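Long-range contact in copper-containing nitrite reductase (Thermus scotoductus, PDB 6HBE), which probably catalyses the one-electron reduction of nitrite to nitric oxide at copper centres, a step of denitrification: residues C[181-192]-C[291-299]. Sequence-based numbering, arbitrary orientation.
Sequences NGRNFRYVDEPI and EVRAEGVPG
The R186 guanidinium lies between V297, whose CG2 sits 4.1 Å above the centre of one face, and Y187 OH, set toward the rim of the opposite face. At its edge, R186 NH1 donates to N181 O (2.8 Å) almost in the guanidinium plane. A second bond, from R186 NH1 to E295 O (2.9 Å), leans out of that plane. One nitrogen thus bonds a carbonyl of each segment, and both carbonyls are approached in their own planes. R186 reaches them because CG stands anti to the backbone N (chi1 -178°) and the chain runs extended to NE. The Y187 ring carries R186 CG over the centre of one face and I192 CD1 toward the rim of the other, while E190 O lies at its edge. V292 points against Y187, its CG1 3.5 Å from Y187 OH, and crosses I192 at a slant, CG2 touching I192 CD1. The buried N181 amide lies beside A294, N181 OD1 3.4 Å from A294 CA. N181 ND2 gives Y187 OH a nearly straight bond (3.0 Å, 171°) in the amide plane and another to Y157 O, whereas OD1 accepts from I159 N. With an alanine here, Y187 OH and Y157 O would probably lose their donor, I159 N its side-chain acceptor, and a gap would open beside A294. Beyond, a water bridges G182 O to V297 N, weakly at the latter. R293 grips the E295 carboxylate side-on through NE and NH2, and E295 OE2 also accepts from M54 N. The arrangement joins the turn and short helix linking strands 177-180 and 192-194, which belong to the two sheets of a cupredoxin-like beta sandwich, to the irregular linker between strands 277-282 and 309-311 in this three-domain nitrite reductase.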
loop_
_atom_site.group_PDB
_atom_site.type_symbol
_atom_site.label_atom_id
_atom_site.label_comp_id
_atom_site.label_asym_id
_atom_site.label_seq_id
_atom_site.Cartn_x
_atom_site.Cartn_y
_atom_site.Cartn_z
ATOM N N ASN C 181 7.158 16.436 -10.934
ATOM C CA ASN C 181 6.691 17.688 -11.563
ATOM C C ASN C 181 5.658 17.514 -12.716
ATOM O O ASN C 181 5.739 18.150 -13.765
ATOM C CB ASN C 181 7.923 18.514 -11.947
ATOM C CG ASN C 181 8.668 18.997 -10.718
ATOM O OD1 ASN C 181 8.119 18.961 -9.610
ATOM N ND2 ASN C 181 9.914 19.431 -10.887
ATOM N N GLY C 182 4.681 16.639 -12.491
ATOM C CA GLY C 182 3.445 16.597 -13.317
ATOM C C GLY C 182 3.461 15.907 -14.660
ATOM O O GLY C 182 2.500 16.028 -15.417
ATOM N N ARG C 183 4.520 15.173 -14.988
ATOM C CA ARG C 183 4.583 14.472 -16.281
ATOM C C ARG C 183 5.479 13.220 -16.188
ATOM O O ARG C 183 6.590 13.291 -15.674
ATOM C CB ARG C 183 5.100 15.435 -17.351
ATOM C CG ARG C 183 5.019 14.912 -18.785
ATOM C CD ARG C 183 5.357 16.043 -19.764
ATOM N NE ARG C 183 5.609 15.624 -21.147
ATOM C CZ ARG C 183 4.711 15.613 -22.140
ATOM N NH1 ARG C 183 3.431 15.949 -21.938
ATOM N NH2 ARG C 183 5.090 15.247 -23.361
ATOM N N ASN C 184 4.970 12.092 -16.687
ATOM C CA ASN C 184 5.659 10.809 -16.653
ATOM C C ASN C 184 7.031 10.898 -17.310
ATOM O O ASN C 184 7.137 11.351 -18.445
ATOM C CB ASN C 184 4.837 9.749 -17.406
ATOM C CG ASN C 184 3.534 9.392 -16.705
ATOM O OD1 ASN C 184 3.308 9.736 -15.557
ATOM N ND2 ASN C 184 2.659 8.708 -17.425
ATOM N N PHE C 185 8.084 10.494 -16.597
ATOM C CA PHE C 185 9.444 10.441 -17.174
ATOM C C PHE C 185 9.868 11.784 -17.835
ATOM O O PHE C 185 10.679 11.820 -18.778
ATOM C CB PHE C 185 9.560 9.256 -18.160
ATOM C CG PHE C 185 9.225 7.911 -17.529
ATOM C CD1 PHE C 185 9.930 7.457 -16.397
ATOM C CD2 PHE C 185 8.237 7.080 -18.070
ATOM C CE1 PHE C 185 9.623 6.241 -15.784
ATOM C CE2 PHE C 185 7.944 5.865 -17.465
ATOM C CZ PHE C 185 8.644 5.445 -16.335
ATOM N N ARG C 186 9.346 12.880 -17.285
ATOM C CA ARG C 186 9.649 14.250 -17.753
ATOM C C ARG C 186 11.146 14.503 -17.970
ATOM O O ARG C 186 11.547 15.083 -18.985
ATOM C CB ARG C 186 9.130 15.235 -16.696
ATOM C CG ARG C 186 9.327 16.647 -17.069
ATOM C CD ARG C 186 8.543 17.561 -16.165
ATOM N NE ARG C 186 8.793 18.894 -16.667
ATOM C CZ ARG C 186 8.186 19.997 -16.271
ATOM N NH1 ARG C 186 7.244 19.976 -15.345
ATOM N NH2 ARG C 186 8.541 21.147 -16.827
ATOM N N TYR C 187 11.962 14.071 -17.003
ATOM C CA TYR C 187 13.392 14.328 -17.020
ATOM C C TYR C 187 14.209 13.140 -17.570
ATOM O O TYR C 187 15.434 13.137 -17.497
ATOM C CB TYR C 187 13.882 14.806 -15.646
ATOM C CG TYR C 187 13.097 16.001 -15.115
ATOM C CD1 TYR C 187 13.195 17.257 -15.721
ATOM C CD2 TYR C 187 12.244 15.872 -14.011
ATOM C CE1 TYR C 187 12.446 18.352 -15.274
ATOM C CE2 TYR C 187 11.481 16.960 -13.540
ATOM C CZ TYR C 187 11.602 18.216 -14.154
ATOM O OH TYR C 187 10.859 19.307 -13.702
ATOM N N VAL C 188 13.526 12.146 -18.146
ATOM C CA VAL C 188 14.149 11.263 -19.155
ATOM C C VAL C 188 14.064 11.948 -20.525
ATOM O O VAL C 188 15.080 12.040 -21.245
ATOM C CB VAL C 188 13.514 9.847 -19.193
ATOM C CG1 VAL C 188 14.188 8.965 -20.230
ATOM C CG2 VAL C 188 13.632 9.177 -17.823
ATOM N N ASP C 189 12.857 12.423 -20.890
ATOM C CA ASP C 189 12.628 13.104 -22.167
ATOM C C ASP C 189 13.484 14.373 -22.283
ATOM O O ASP C 189 13.948 14.700 -23.384
ATOM C CB ASP C 189 11.158 13.505 -22.351
ATOM C CG ASP C 189 10.214 12.305 -22.486
ATOM O OD1 ASP C 189 10.645 11.200 -22.798
ATOM O OD2 ASP C 189 9.018 12.494 -22.256
ATOM N N GLU C 190 13.669 15.079 -21.165
ATOM C CA GLU C 190 14.487 16.285 -21.102
ATOM C C GLU C 190 15.424 16.212 -19.895
ATOM O O GLU C 190 15.113 16.758 -18.815
ATOM C CB GLU C 190 13.612 17.555 -21.031
ATOM C CG GLU C 190 12.717 17.823 -22.226
ATOM C CD GLU C 190 11.851 19.080 -22.057
ATOM O OE1 GLU C 190 10.777 19.037 -21.403
ATOM O OE2 GLU C 190 12.241 20.143 -22.593
ATOM N N PRO C 191 16.588 15.542 -20.054
ATOM C CA PRO C 191 17.518 15.407 -18.914
ATOM C C PRO C 191 18.051 16.742 -18.360
ATOM O O PRO C 191 18.182 17.714 -19.109
ATOM C CB PRO C 191 18.649 14.523 -19.469
ATOM C CG PRO C 191 18.055 13.819 -20.651
ATOM C CD PRO C 191 17.042 14.767 -21.229
ATOM N N ILE C 192 18.294 16.790 -17.063
ATOM C CA ILE C 192 18.751 18.012 -16.366
ATOM C C ILE C 192 20.300 18.167 -16.446
ATOM O O ILE C 192 21.036 17.307 -15.941
ATOM C CB ILE C 192 18.282 18.005 -14.905
ATOM C CG1 ILE C 192 16.751 18.040 -14.813
ATOM C CG2 ILE C 192 18.901 19.164 -14.115
ATOM C CD1 ILE C 192 16.206 17.655 -13.441
ATOM N N GLU C 291 17.045 27.350 -12.690
ATOM C CA GLU C 291 16.585 26.413 -11.660
ATOM C C GLU C 291 15.353 25.608 -12.083
ATOM O O GLU C 291 14.448 26.109 -12.762
ATOM C CB GLU C 291 16.360 27.123 -10.330
ATOM C CG GLU C 291 15.239 28.133 -10.326
ATOM C CD GLU C 291 15.007 28.789 -8.969
ATOM O OE1 GLU C 291 15.946 28.858 -8.153
ATOM O OE2 GLU C 291 13.858 29.216 -8.738
ATOM N N VAL C 292 15.312 24.354 -11.658
ATOM C CA VAL C 292 14.203 23.449 -11.989
ATOM C C VAL C 292 13.112 23.734 -10.957
ATOM O O VAL C 292 13.319 23.499 -9.761
ATOM C CB VAL C 292 14.649 21.980 -11.963
ATOM C CG1 VAL C 292 13.460 21.022 -12.168
ATOM C CG2 VAL C 292 15.682 21.745 -13.062
ATOM N N ARG C 293 12.000 24.298 -11.418
ATOM C CA ARG C 293 10.856 24.647 -10.560
ATOM C C ARG C 293 9.881 23.448 -10.403
ATOM O O ARG C 293 9.634 22.659 -11.360
ATOM C CB ARG C 293 10.099 25.854 -11.153
ATOM C CG ARG C 293 10.958 27.102 -11.384
ATOM C CD ARG C 293 10.218 28.198 -12.151
ATOM N NE ARG C 293 9.102 28.699 -11.360
ATOM C CZ ARG C 293 9.185 29.490 -10.292
ATOM N NH1 ARG C 293 10.334 30.002 -9.881
ATOM N NH2 ARG C 293 8.061 29.819 -9.652
ATOM N N ALA C 294 9.228 23.389 -9.249
ATOM C CA ALA C 294 8.327 22.273 -8.938
ATOM C C ALA C 294 6.924 22.585 -9.422
ATOM O O ALA C 294 5.988 22.698 -8.608
ATOM C CB ALA C 294 8.348 21.990 -7.465
ATOM N N GLU C 295 6.772 22.643 -10.753
ATOM C CA GLU C 295 5.562 23.146 -11.417
ATOM C C GLU C 295 5.282 22.269 -12.613
ATOM O O GLU C 295 6.216 21.878 -13.348
ATOM C CB GLU C 295 5.750 24.604 -11.886
ATOM C CG GLU C 295 5.888 25.614 -10.753
ATOM C CD GLU C 295 6.235 27.039 -11.177
ATOM O OE1 GLU C 295 6.730 27.256 -12.313
ATOM O OE2 GLU C 295 6.108 27.967 -10.318
ATOM N N GLY C 296 4.021 21.930 -12.795
ATOM C CA GLY C 296 3.559 21.169 -13.966
ATOM C C GLY C 296 3.652 21.957 -15.271
ATOM O O GLY C 296 3.831 23.167 -15.261
ATOM N N VAL C 297 3.495 21.253 -16.388
ATOM C CA VAL C 297 3.379 21.874 -17.710
ATOM C C VAL C 297 1.978 22.519 -17.778
ATOM O O VAL C 297 0.992 21.866 -17.389
ATOM C CB VAL C 297 3.459 20.826 -18.844
ATOM C CG1 VAL C 297 3.328 21.494 -20.219
ATOM C CG2 VAL C 297 4.762 20.017 -18.765
ATOM N N PRO C 298 1.863 23.766 -18.284
ATOM C CA PRO C 298 0.514 24.371 -18.383
ATOM C C PRO C 298 -0.493 23.496 -19.131
ATOM O O PRO C 298 -0.112 22.790 -20.053
ATOM C CB PRO C 298 0.780 25.668 -19.166
ATOM C CG PRO C 298 2.178 26.021 -18.776
ATOM C CD PRO C 298 2.894 24.694 -18.791
ATOM N N GLY C 299 -1.762 23.545 -18.724
ATOM C CA GLY C 299 -2.793 22.673 -19.289
ATOM C C GLY C 299 -3.292 23.045 -20.670
ATOM O O GLY C 299 -2.906 24.071 -21.220
HETATM O O HOH W 1 1.863 18.370 -16.624
#